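Side-chain contacts in probable fatty acyl-CoA transferase Rv3272 (Mycobacterium tuberculosis, PDB 5YX6), which probably transfers CoA in fatty acid metabolism, binding fatty acyl-CoAs of various chain lengths, palmitoyl-CoA most tightly, and alters the mycobacterial cell-wall lipid profile: residues Q87-L90 with R91-D94; D146-V149 with A150-G154; A189-H192 with R193-G197; A205-D208 with V209-L213; G384-N387 with A388-L391. All coordinates share one frame; numbering follows the deposited sequence.

Contact 1 (Q87-L90 with R91-D94); sequences QQML and RLAD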
loop_
_atom_site.group_PDB
_atom_site.type_symbol
_atom_site.label_atom_id
_atom_site.label_comp_id
_atom_site.label_asym_id
_atom_site.label_seq_id
_atom_site.Cartn_x
_atom_site.Cartn_y
_atom_site.Cartn_z
ATOM N N GLN A 87 -3.475 28.468 21.920
ATOM C CA GLN A 87 -3.747 28.081 23.296
ATOM C C GLN A 87 -4.815 26.999 23.407
ATOM O O GLN A 87 -4.729 26.121 24.262
ATOM C CB GLN A 87 -4.154 29.300 24.119
ATOM C CG GLN A 87 -2.998 30.235 24.415
ATOM C CD GLN A 87 -1.840 29.516 25.088
ATOM O OE1 GLN A 87 -0.691 29.625 24.650
ATOM N NE2 GLN A 87 -2.140 28.759 26.145
ATOM N N GLN A 88 -5.834 27.078 22.563
ATOM C CA GLN A 88 -6.880 26.063 22.545
ATOM C C GLN A 88 -6.313 24.707 22.118
ATOM O O GLN A 88 -6.645 23.665 22.692
ATOM C CB GLN A 88 -8.000 26.491 21.601
ATOM C CG GLN A 88 -8.909 27.546 22.186
ATOM C CD GLN A 88 -9.819 28.157 21.151
ATOM O OE1 GLN A 88 -9.561 28.072 19.951
ATOM N NE2 GLN A 88 -10.886 28.791 21.606
ATOM N N MET A 89 -5.423 24.745 21.133
ATOM C CA MET A 89 -4.782 23.551 20.618
ATOM C C MET A 89 -3.833 22.958 21.641
ATOM O O MET A 89 -3.703 21.738 21.729
ATOM C CB MET A 89 -4.038 23.866 19.321
ATOM C CG MET A 89 -4.951 24.103 18.115
ATOM S SD MET A 89 -6.091 22.743 17.768
ATOM C CE MET A 89 -7.585 23.266 18.621
ATOM N N LEU A 90 -3.155 23.819 22.396
ATOM C CA LEU A 90 -2.261 23.352 23.449
ATOM C C LEU A 90 -3.061 22.676 24.557
ATOM O O LEU A 90 -2.662 21.635 25.067
ATOM C CB LEU A 90 -1.419 24.498 24.017
ATOM C CG LEU A 90 -0.341 25.089 23.103
ATOM C CD1 LEU A 90 0.175 26.401 23.651
ATOM C CD2 LEU A 90 0.802 24.122 22.918
ATOM N N ARG A 91 -4.200 23.257 24.914
ATOM C CA ARG A 91 -5.050 22.667 25.941
ATOM C C ARG A 91 -5.694 21.376 25.453
ATOM O O ARG A 91 -5.830 20.420 26.213
ATOM C CB ARG A 91 -6.127 23.652 26.389
ATOM C CG ARG A 91 -5.584 24.782 27.239
ATOM C CD ARG A 91 -6.695 25.676 27.750
ATOM N NE ARG A 91 -6.330 27.082 27.630
ATOM C CZ ARG A 91 -6.888 27.931 26.769
ATOM N NH1 ARG A 91 -7.850 27.524 25.944
ATOM N NH2 ARG A 91 -6.484 29.194 26.735
ATOM N N LEU A 92 -6.105 21.361 24.189
ATOM C CA LEU A 92 -6.704 20.173 23.611
ATOM C C LEU A 92 -5.658 19.047 23.536
ATOM O O LEU A 92 -5.964 17.889 23.811
ATOM C CB LEU A 92 -7.293 20.487 22.233
ATOM C CG LEU A 92 -8.148 19.423 21.549
ATOM C CD1 LEU A 92 -9.148 18.827 22.523
ATOM C CD2 LEU A 92 -8.856 20.001 20.324
ATOM N N ALA A 93 -4.426 19.389 23.178
ATOM C CA ALA A 93 -3.355 18.398 23.079
ATOM C C ALA A 93 -2.962 17.799 24.435
ATOM O O ALA A 93 -2.530 16.647 24.508
ATOM C CB ALA A 93 -2.141 19.005 22.419
ATOM N N ASP A 94 -3.099 18.573 25.507
ATOM C CA ASP A 94 -2.835 18.045 26.844
ATOM C C ASP A 94 -3.718 16.835 27.148
ATOM O O ASP A 94 -3.359 15.983 27.954
ATOM C CB ASP A 94 -3.045 19.124 27.916
ATOM C CG ASP A 94 -1.949 20.189 27.910
ATOM O OD1 ASP A 94 -0.896 19.983 27.257
ATOM O OD2 ASP A 94 -2.145 21.236 28.573
#
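Q87 and R91 sit one turn apart on helix 83-94, the helix of the beta-alpha-beta crossover that leads from strand 74-77 to strand 98-101 in the Rossmann-fold domain. Backbone bonds of the i to i+4 kind join the two halves: R91 N to Q87 O (3.0 Å), L92 N to Q88 O (2.8 Å), A93 N to M89 O (2.9 Å) and D94 N to L90 O (3.1 Å). The R91 side chain meets the preceding turn by van der Waals contact. A bend at chi3 (-137°) folds it back, so that its guanidinium has Q87 CB and Q88 N over one face; R91 NH2 is 3.5 Å from Q87 CB. The terminal amide of Q88 stands almost perpendicular to that guanidinium, their planes 83° apart, while R91 NH1 nears the aliphatic Q88 CG. Apolar packing joins M89 and L92, which run side by side in the same direction, with M89 CE 3.9 Å from L92 CD2; L92 and A93 face L16 of strand 14-17, M89 the loop residues L80 and L391. Charge gathers at the helix's C-terminal end, where D94 OD2 forms a salt bridge with R121 NH2, while D94 OD1 lies 3.3 Å from L90 O, two acceptors side by side with no bond between them.

Contact 2 (D146-V149 with A150-G154); sequences DLVV and AAEAG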
loop_
_atom_site.group_PDB
_atom_site.type_symbol
_atom_site.label_atom_id
_atom_site.label_comp_id
_atom_site.label_asym_id
_atom_site.label_seq_id
_atom_site.Cartn_x
_atom_site.Cartn_y
_atom_site.Cartn_z
ATOM N N ASP A 146 0.245 12.684 -4.854
ATOM C CA ASP A 146 0.396 11.273 -5.249
ATOM C C ASP A 146 1.109 11.103 -6.593
ATOM O O ASP A 146 2.117 10.399 -6.701
ATOM C CB ASP A 146 -0.987 10.594 -5.292
ATOM C CG ASP A 146 -0.921 9.100 -5.653
ATOM O OD1 ASP A 146 -0.781 8.758 -6.853
ATOM O OD2 ASP A 146 -0.998 8.263 -4.722
ATOM N N LEU A 147 0.568 11.765 -7.609
ATOM C CA LEU A 147 1.013 11.626 -8.990
ATOM C C LEU A 147 2.503 11.961 -9.181
ATOM O O LEU A 147 3.222 11.264 -9.889
ATOM C CB LEU A 147 0.132 12.514 -9.877
ATOM C CG LEU A 147 0.269 12.515 -11.393
ATOM C CD1 LEU A 147 -1.098 12.791 -12.009
ATOM C CD2 LEU A 147 1.259 13.566 -11.819
ATOM N N VAL A 148 2.962 13.024 -8.538
ATOM C CA VAL A 148 4.335 13.474 -8.702
ATOM C C VAL A 148 5.307 12.647 -7.862
ATOM O O VAL A 148 6.422 12.361 -8.292
ATOM C CB VAL A 148 4.463 14.972 -8.339
ATOM C CG1 VAL A 148 5.906 15.417 -8.401
ATOM C CG2 VAL A 148 3.654 15.793 -9.306
ATOM N N VAL A 149 4.894 12.297 -6.646
ATOM C CA VAL A 149 5.695 11.429 -5.787
ATOM C C VAL A 149 5.881 10.034 -6.415
ATOM O O VAL A 149 6.978 9.479 -6.394
ATOM C CB VAL A 149 5.056 11.289 -4.382
ATOM C CG1 VAL A 149 5.780 10.223 -3.555
ATOM C CG2 VAL A 149 5.040 12.636 -3.673
ATOM N N ALA A 150 4.804 9.489 -6.979
ATOM C CA ALA A 150 4.849 8.195 -7.671
ATOM C C ALA A 150 5.868 8.191 -8.811
ATOM O O ALA A 150 6.656 7.255 -8.952
ATOM C CB ALA A 150 3.469 7.841 -8.210
ATOM N N ALA A 151 5.852 9.252 -9.614
ATOM C CA ALA A 151 6.734 9.374 -10.770
ATOM C C ALA A 151 8.172 9.647 -10.351
ATOM O O ALA A 151 9.111 9.167 -10.968
ATOM C CB ALA A 151 6.237 10.476 -11.709
ATOM N N GLU A 152 8.350 10.436 -9.307
ATOM C CA GLU A 152 9.691 10.757 -8.855
ATOM C C GLU A 152 10.348 9.523 -8.204
ATOM O O GLU A 152 11.575 9.376 -8.236
ATOM C CB GLU A 152 9.663 11.965 -7.907
ATOM C CG GLU A 152 11.048 12.486 -7.552
ATOM C CD GLU A 152 11.051 13.908 -6.999
ATOM O OE1 GLU A 152 9.972 14.533 -6.882
ATOM O OE2 GLU A 152 12.150 14.406 -6.686
ATOM N N ALA A 153 9.527 8.634 -7.640
ATOM C CA ALA A 153 10.020 7.386 -7.029
ATOM C C ALA A 153 10.185 6.223 -8.026
ATOM O O ALA A 153 10.543 5.103 -7.638
ATOM C CB ALA A 153 9.106 6.964 -5.909
ATOM N N GLY A 154 9.859 6.457 -9.292
ATOM C CA GLY A 154 10.137 5.459 -10.307
ATOM C C GLY A 154 8.990 4.609 -10.825
ATOM O O GLY A 154 9.220 3.681 -11.596
#
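E152 OE1 is the carboxylate atom nearest V148, a loose 4.4 Å from V148 CG1, and that same oxygen takes part in a salt bridge with R142. E152 has its CG anti to the backbone N (chi1 -172°) and an extended chain beyond, which carries the flat group well clear of the helix axis toward R142 and Y133. The second carboxylate, that of D146, reaches across even less; A150 CB is its neighbour on the next turn, 4.6 Å from D146 OD1. Its OD2 is instead turned to helix 173-196, where it accepts the backbone N-H of D175, the inferred nucleophile, and more weakly that of V174. Between these acidic ends the chain is a short, buried helix, 146-152. A150 N bonds D146 O at 2.9 Å and nearly straight, E152 N bonds V148 O at 2.9 Å, and A153 N bonds V149 O at 3.0 Å, but the link from A151 N to L147 O is weak. The small methyls of A150 and A153 rest against carbonyl oxygens of the preceding turn, A153 CB being 3.3 Å from V149 O. G154, with positive phi (103°), closes the helix in a Schellman motif. L147 and A151 both pack on V262 of the second subunit. Both acids thus find their partners outside this helix: R142 probably steadies the charge of E152, and the D146 carboxylate is tied to the first turn of helix 173-196, which carries D175, and probably helps hold that turn in place.

Contact 3 (A189-H192 with R193-G197); sequences ALLH and RERNG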
loop_
_atom_site.group_PDB
_atom_site.type_symbol
_atom_site.label_atom_id
_atom_site.label_comp_id
_atom_site.label_asym_id
_atom_site.label_seq_id
_atom_site.Cartn_x
_atom_site.Cartn_y
_atom_site.Cartn_z
ATOM N N ALA A 189 3.437 2.730 17.995
ATOM C CA ALA A 189 3.735 3.709 19.034
ATOM C C ALA A 189 2.828 3.552 20.261
ATOM O O ALA A 189 3.292 3.640 21.388
ATOM C CB ALA A 189 3.620 5.113 18.473
ATOM N N LEU A 190 1.540 3.326 20.033
ATOM C CA LEU A 190 0.588 3.111 21.116
ATOM C C LEU A 190 0.954 1.875 21.942
ATOM O O LEU A 190 0.771 1.851 23.157
ATOM C CB LEU A 190 -0.827 2.970 20.559
ATOM C CG LEU A 190 -1.455 4.272 20.063
ATOM C CD1 LEU A 190 -2.750 3.966 19.324
ATOM C CD2 LEU A 190 -1.693 5.259 21.212
ATOM N N LEU A 191 1.462 0.851 21.265
ATOM C CA LEU A 191 1.875 -0.383 21.919
ATOM C C LEU A 191 3.159 -0.151 22.696
ATOM O O LEU A 191 3.310 -0.626 23.818
ATOM C CB LEU A 191 2.082 -1.478 20.884
ATOM C CG LEU A 191 2.009 -2.965 21.212
ATOM C CD1 LEU A 191 0.890 -3.332 22.183
ATOM C CD2 LEU A 191 1.846 -3.703 19.890
ATOM N N HIS A 192 4.064 0.616 22.096
ATOM C CA HIS A 192 5.337 0.955 22.723
ATOM C C HIS A 192 5.050 1.644 24.047
ATOM O O HIS A 192 5.643 1.322 25.073
ATOM C CB HIS A 192 6.164 1.866 21.802
ATOM C CG HIS A 192 7.626 1.923 22.121
ATOM N ND1 HIS A 192 8.311 0.882 22.714
ATOM C CD2 HIS A 192 8.542 2.901 21.918
ATOM C CE1 HIS A 192 9.578 1.216 22.860
ATOM N NE2 HIS A 192 9.746 2.439 22.385
ATOM N N ARG A 193 4.127 2.597 24.011
ATOM C CA ARG A 193 3.755 3.335 25.205
ATOM C C ARG A 193 3.106 2.405 26.231
ATOM O O ARG A 193 3.465 2.411 27.407
ATOM C CB ARG A 193 2.809 4.485 24.849
ATOM C CG ARG A 193 2.643 5.494 25.969
ATOM C CD ARG A 193 1.650 6.564 25.599
ATOM N NE ARG A 193 0.317 6.005 25.412
ATOM C CZ ARG A 193 -0.790 6.733 25.319
ATOM N NH1 ARG A 193 -0.721 8.057 25.377
ATOM N NH2 ARG A 193 -1.964 6.138 25.158
ATOM N N GLU A 194 2.200 1.561 25.759
ATOM C CA GLU A 194 1.454 0.673 26.634
ATOM C C GLU A 194 2.368 -0.267 27.408
ATOM O O GLU A 194 2.210 -0.442 28.614
ATOM C CB GLU A 194 0.448 -0.136 25.814
ATOM C CG GLU A 194 -0.700 -0.772 26.601
ATOM C CD GLU A 194 -1.688 0.217 27.203
ATOM O OE1 GLU A 194 -1.817 1.362 26.691
ATOM O OE2 GLU A 194 -2.360 -0.181 28.186
ATOM N N ARG A 195 3.366 -0.816 26.729
ATOM C CA ARG A 195 4.192 -1.835 27.344
ATOM C C ARG A 195 5.475 -1.319 27.962
ATOM O O ARG A 195 5.892 -1.807 29.012
ATOM C CB ARG A 195 4.549 -2.886 26.304
ATOM C CG ARG A 195 3.360 -3.449 25.592
ATOM C CD ARG A 195 3.794 -4.562 24.685
ATOM N NE ARG A 195 4.383 -5.677 25.422
ATOM C CZ ARG A 195 5.585 -6.178 25.162
ATOM N NH1 ARG A 195 6.052 -7.196 25.875
ATOM N NH2 ARG A 195 6.321 -5.656 24.185
ATOM N N ASN A 196 6.068 -0.302 27.348
ATOM C CA ASN A 196 7.392 0.142 27.754
ATOM C C ASN A 196 7.420 1.534 28.356
ATOM O O ASN A 196 8.454 1.966 28.853
ATOM C CB ASN A 196 8.356 0.082 26.568
ATOM C CG ASN A 196 8.540 -1.334 26.031
ATOM O OD1 ASN A 196 8.784 -2.265 26.795
ATOM N ND2 ASN A 196 8.424 -1.501 24.708
ATOM N N GLY A 197 6.295 2.237 28.331
ATOM C CA GLY A 197 6.239 3.561 28.932
ATOM C C GLY A 197 6.939 4.640 28.115
ATOM O O GLY A 197 7.229 5.735 28.618
HETATM O O HOH W 1 -0.683 3.229 25.074
#
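Four consecutive i to i+4 bonds join A189-H192 to R193-N196 in the last turns of helix 173-196, from R193 N to A189 O (2.9 Å) through to N196 N to H192 O (2.8 Å). H192 and N196 add a side-chain bond: N196 ND2 donates to H192 ND1 at 3.1 Å and 165°, so the ring nitrogen serves as acceptor here. Ring and amide cross at about a right angle, their planes 76° apart. On another flank L190 CD2 covers one face of the R193 guanidinium, 4.1 Å from R193 NH2. Water 1 lies in the guanidinium plane and ties three groups together, accepting from R193 NE (3.0 Å) and donating to L190 O (2.8 Å) and E194 OE1 (2.7 Å). R193 NH2 forms a salt bridge with D97, and NH1 bonds N124 O, while the aliphatic part of R195 runs beside L191 before its guanidinium bonds carbonyls of D11 and P9 of the second subunit. G197, at positive phi, sends its N-H back to R193 O (3.0 Å). This is a glycine-terminated helix end at the dimer interface, where R193, E194 and G197 line, with N124, the pocket of a bound benzamidine that probably came from the crystallisation liquor.

Contact 4 (A205-D208 with V209-L213); sequences AMYD and VAVGL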
loop_
_atom_site.group_PDB
_atom_site.type_symbol
_atom_site.label_atom_id
_atom_site.label_comp_id
_atom_site.label_asym_id
_atom_site.label_seq_id
_atom_site.Cartn_x
_atom_site.Cartn_y
_atom_site.Cartn_z
ATOM N N ALA A 205 7.212 9.051 5.334
ATOM C CA ALA A 205 7.305 9.794 4.072
ATOM C C ALA A 205 6.653 9.018 2.927
ATOM O O ALA A 205 6.887 7.814 2.768
ATOM C CB ALA A 205 8.747 10.106 3.746
ATOM N N MET A 206 5.817 9.702 2.148
ATOM C CA MET A 206 5.148 9.076 1.014
ATOM C C MET A 206 6.174 8.519 0.031
ATOM O O MET A 206 5.994 7.438 -0.542
ATOM C CB MET A 206 4.218 10.065 0.314
ATOM C CG MET A 206 2.856 10.253 0.987
ATOM S SD MET A 206 1.950 11.689 0.340
ATOM C CE MET A 206 1.748 11.234 -1.379
ATOM N N TYR A 207 7.258 9.258 -0.151
ATOM C CA TYR A 207 8.335 8.799 -1.006
ATOM C C TYR A 207 8.896 7.460 -0.533
ATOM O O TYR A 207 9.104 6.548 -1.342
ATOM C CB TYR A 207 9.437 9.847 -1.063
ATOM C CG TYR A 207 10.589 9.487 -1.973
ATOM C CD1 TYR A 207 10.477 9.621 -3.352
ATOM C CD2 TYR A 207 11.804 9.064 -1.451
ATOM C CE1 TYR A 207 11.535 9.316 -4.187
ATOM C CE2 TYR A 207 12.864 8.759 -2.278
ATOM C CZ TYR A 207 12.725 8.892 -3.642
ATOM O OH TYR A 207 13.780 8.591 -4.466
ATOM N N ASP A 208 9.134 7.351 0.775
ATOM C CA ASP A 208 9.684 6.128 1.363
ATOM C C ASP A 208 8.738 4.953 1.156
ATOM O O ASP A 208 9.175 3.844 0.878
ATOM C CB ASP A 208 9.975 6.318 2.855
ATOM C CG ASP A 208 11.111 7.300 3.112
ATOM O OD1 ASP A 208 11.736 7.733 2.120
ATOM O OD2 ASP A 208 11.380 7.635 4.296
ATOM N N VAL A 209 7.442 5.212 1.276
ATOM C CA VAL A 209 6.445 4.189 1.032
ATOM C C VAL A 209 6.470 3.728 -0.425
ATOM O O VAL A 209 6.402 2.532 -0.701
ATOM C CB VAL A 209 5.046 4.684 1.394
ATOM C CG1 VAL A 209 4.009 3.617 1.051
ATOM C CG2 VAL A 209 4.985 5.045 2.888
ATOM N N ALA A 210 6.574 4.682 -1.348
ATOM C CA ALA A 210 6.571 4.385 -2.776
ATOM C C ALA A 210 7.786 3.556 -3.162
ATOM O O ALA A 210 7.665 2.576 -3.898
ATOM C CB ALA A 210 6.533 5.665 -3.591
ATOM N N VAL A 211 8.948 3.952 -2.648
ATOM C CA VAL A 211 10.179 3.191 -2.838
ATOM C C VAL A 211 9.968 1.775 -2.307
ATOM O O VAL A 211 10.296 0.794 -2.971
ATOM C CB VAL A 211 11.378 3.872 -2.130
ATOM C CG1 VAL A 211 12.520 2.898 -1.931
ATOM C CG2 VAL A 211 11.846 5.105 -2.916
ATOM N N GLY A 212 9.381 1.681 -1.120
ATOM C CA GLY A 212 9.098 0.397 -0.510
ATOM C C GLY A 212 8.217 -0.502 -1.354
ATOM O O GLY A 212 8.457 -1.698 -1.435
ATOM N N LEU A 213 7.197 0.066 -1.984
ATOM C CA LEU A 213 6.315 -0.717 -2.848
ATOM C C LEU A 213 7.033 -1.323 -4.058
ATOM O O LEU A 213 6.591 -2.334 -4.587
ATOM C CB LEU A 213 5.133 0.142 -3.314
ATOM C CG LEU A 213 4.183 0.601 -2.197
ATOM C CD1 LEU A 213 3.119 1.537 -2.756
ATOM C CD2 LEU A 213 3.524 -0.594 -1.490
#
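Helix 206-213 begins directly after strand 201-205, an outermost strand of the chain's parallel sheet, and the pair Y207 and V211 marks one of its turns. V211 CG2 sits over one face of the Y207 ring in a CH-pi contact, 4.1 Å from the centroid and 21° off the ring normal. The methyl is displaced toward the rim and comes closest to CE2, at 3.8 Å. With chi1 at 161°, V211 places CG2 opposite its own carbonyl carbon, on the side facing the preceding turn, where it also comes within 3.5 Å of Y207 O. That oxygen is in turn the acceptor for V211 N (2.9 Å, 171°), so one residue pair is joined through both backbone and side chain. A205 occupies the N-cap position; its O accepts V209 N at 3.1 Å, in the carbonyl plane, and V209 CG2 packs 3.4 Å from the same oxygen. A210 N to M206 O and G212 N to D208 O (3.0 Å) continue the ladder. The D208 carboxylate turns outward to the second subunit, bonding N347 and forming a salt bridge with R364, and V211 packs on I363 there. M206 touches D175, the inferred nucleophile, and S178 of helix 173-196. The arrangement is a strand-to-helix junction of the Rossmann-fold domain, set between the active-site region and the dimer interface.

Contact 5 (G384-N387 with A388-L391); sequences GEHN and AVFL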
loop_
_atom_site.group_PDB
_atom_site.type_symbol
_atom_site.label_atom_id
_atom_site.label_comp_id
_atom_site.label_asym_id
_atom_site.label_seq_id
_atom_site.Cartn_x
_atom_site.Cartn_y
_atom_site.Cartn_z
ATOM N N GLY A 384 -16.510 22.185 12.121
ATOM C CA GLY A 384 -16.532 22.893 13.387
ATOM C C GLY A 384 -17.640 22.446 14.324
ATOM O O GLY A 384 -17.927 23.118 15.320
ATOM N N GLU A 385 -18.252 21.309 14.006
ATOM C CA GLU A 385 -19.409 20.805 14.739
ATOM C C GLU A 385 -19.197 20.722 16.251
ATOM O O GLU A 385 -20.140 20.883 17.021
ATOM C CB GLU A 385 -19.807 19.428 14.192
ATOM C CG GLU A 385 -21.040 18.797 14.853
ATOM C CD GLU A 385 -21.529 17.546 14.128
ATOM O OE1 GLU A 385 -21.057 17.289 13.004
ATOM O OE2 GLU A 385 -22.369 16.804 14.690
ATOM N N HIS A 386 -17.962 20.508 16.684
ATOM C CA HIS A 386 -17.713 20.292 18.103
ATOM C C HIS A 386 -16.902 21.399 18.765
ATOM O O HIS A 386 -16.261 21.177 19.791
ATOM C CB HIS A 386 -17.019 18.944 18.289
ATOM C CG HIS A 386 -17.775 17.804 17.684
ATOM N ND1 HIS A 386 -17.563 17.373 16.394
ATOM C CD2 HIS A 386 -18.780 17.039 18.175
ATOM C CE1 HIS A 386 -18.386 16.376 16.124
ATOM N NE2 HIS A 386 -19.136 16.156 17.188
ATOM N N ASN A 387 -16.925 22.584 18.164
ATOM C CA ASN A 387 -16.282 23.754 18.754
ATOM C C ASN A 387 -16.697 23.997 20.206
ATOM O O ASN A 387 -15.847 24.162 21.073
ATOM C CB ASN A 387 -16.572 24.994 17.911
ATOM C CG ASN A 387 -15.660 25.100 16.701
ATOM O OD1 ASN A 387 -14.828 24.225 16.465
ATOM N ND2 ASN A 387 -15.795 26.184 15.944
ATOM N N ALA A 388 -17.993 24.000 20.489
ATOM C CA ALA A 388 -18.435 24.258 21.860
ATOM C C ALA A 388 -18.003 23.115 22.772
ATOM O O ALA A 388 -17.763 23.319 23.960
ATOM C CB ALA A 388 -19.936 24.461 21.926
ATOM N N VAL A 389 -17.892 21.921 22.217
ATOM C CA VAL A 389 -17.459 20.763 22.960
ATOM C C VAL A 389 -15.969 20.731 23.293
ATOM O O VAL A 389 -15.611 20.383 24.375
ATOM C CB VAL A 389 -17.788 19.473 22.203
ATOM C CG1 VAL A 389 -17.395 18.276 23.013
ATOM C CG2 VAL A 389 -19.250 19.407 21.847
ATOM N N PHE A 390 -15.100 21.062 22.354
ATOM C CA PHE A 390 -13.671 21.007 22.608
ATOM C C PHE A 390 -12.847 22.298 22.686
ATOM O O PHE A 390 -11.725 22.238 23.076
ATOM C CB PHE A 390 -12.999 20.052 21.625
ATOM C CG PHE A 390 -13.512 18.666 21.674
ATOM C CD1 PHE A 390 -13.347 17.905 22.782
ATOM C CD2 PHE A 390 -14.145 18.129 20.602
ATOM C CE1 PHE A 390 -13.812 16.620 22.830
ATOM C CE2 PHE A 390 -14.619 16.859 20.626
ATOM C CZ PHE A 390 -14.449 16.096 21.743
ATOM N N LEU A 391 -13.391 23.443 22.329
ATOM C CA LEU A 391 -12.625 24.670 22.381
ATOM C C LEU A 391 -12.957 25.538 23.560
ATOM O O LEU A 391 -12.148 25.616 24.457
ATOM C CB LEU A 391 -12.746 25.457 21.112
ATOM C CG LEU A 391 -12.432 24.749 19.837
ATOM C CD1 LEU A 391 -12.769 25.675 18.709
ATOM C CD2 LEU A 391 -10.999 24.356 19.787
#
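A chi1 of -59° in F390 swings its ring back beside H386, with F390 CD2 3.8 Å from H386 CB in an oblique approach; chi1 of -55° in H386 turns the imidazole toward V389. The same kind of turn about chi1 in N387 and L391 lays these two chains side by side, pointing the same way, and L391 CD1 comes to 3.4 Å from N387 OD1. That oxygen is also an acceptor for T77 N, so it bonds strand 74-77 while the L391 methyl packs against it. V389 serves two rings: its CG2 is at the edge of the H386 imidazole, near the ring plane, while its CG1 sits 3.7 Å above the plane of the neighbouring F390 ring, over the centre. E385 CG lies over one face of H386, toward the rim. The backbone here is a type I beta turn, G384 to N387, closed by N387 N to G384 O (3.1 Å) and running straight into the single-turn helix 387-390, with H386 at the N-cap position. F390 N donates to H386 O at 2.8 Å, nearly along the C=O axis, and L391 N follows to N387 O at 2.9 Å. This C-terminal element packs on the sheet beside strand 74-77, outermost in this chain. H386 ND1 bonds S75 N, and the F390 ring lies on K74 and V76 of strand 74-77 and on E37 and I39 of strand 37-42.

How the contacts relate
Two pairs of contacts touch. Contacts 1 and 5, 13 Å between centres, join the helix of residues 83-94 to the chain's end: M89 CE lies 3.8 Å from L391 CD2, and L92 CD1 packs on F390 CB. Contacts 2 and 4, 9 Å between centres, pack together near the active site, with A153 CB 3.7 Å from A210 CB. The side chains of D146 and M206 come to about 4 Å and about 3 Å from that of the inferred nucleophile D175. Contact 3 stands apart, about 9 Å at the nearest atoms from contact 1 and about 14 Å from contact 4, beside the benzamidine. Contacts 2, 3 and 4 all touch the second subunit.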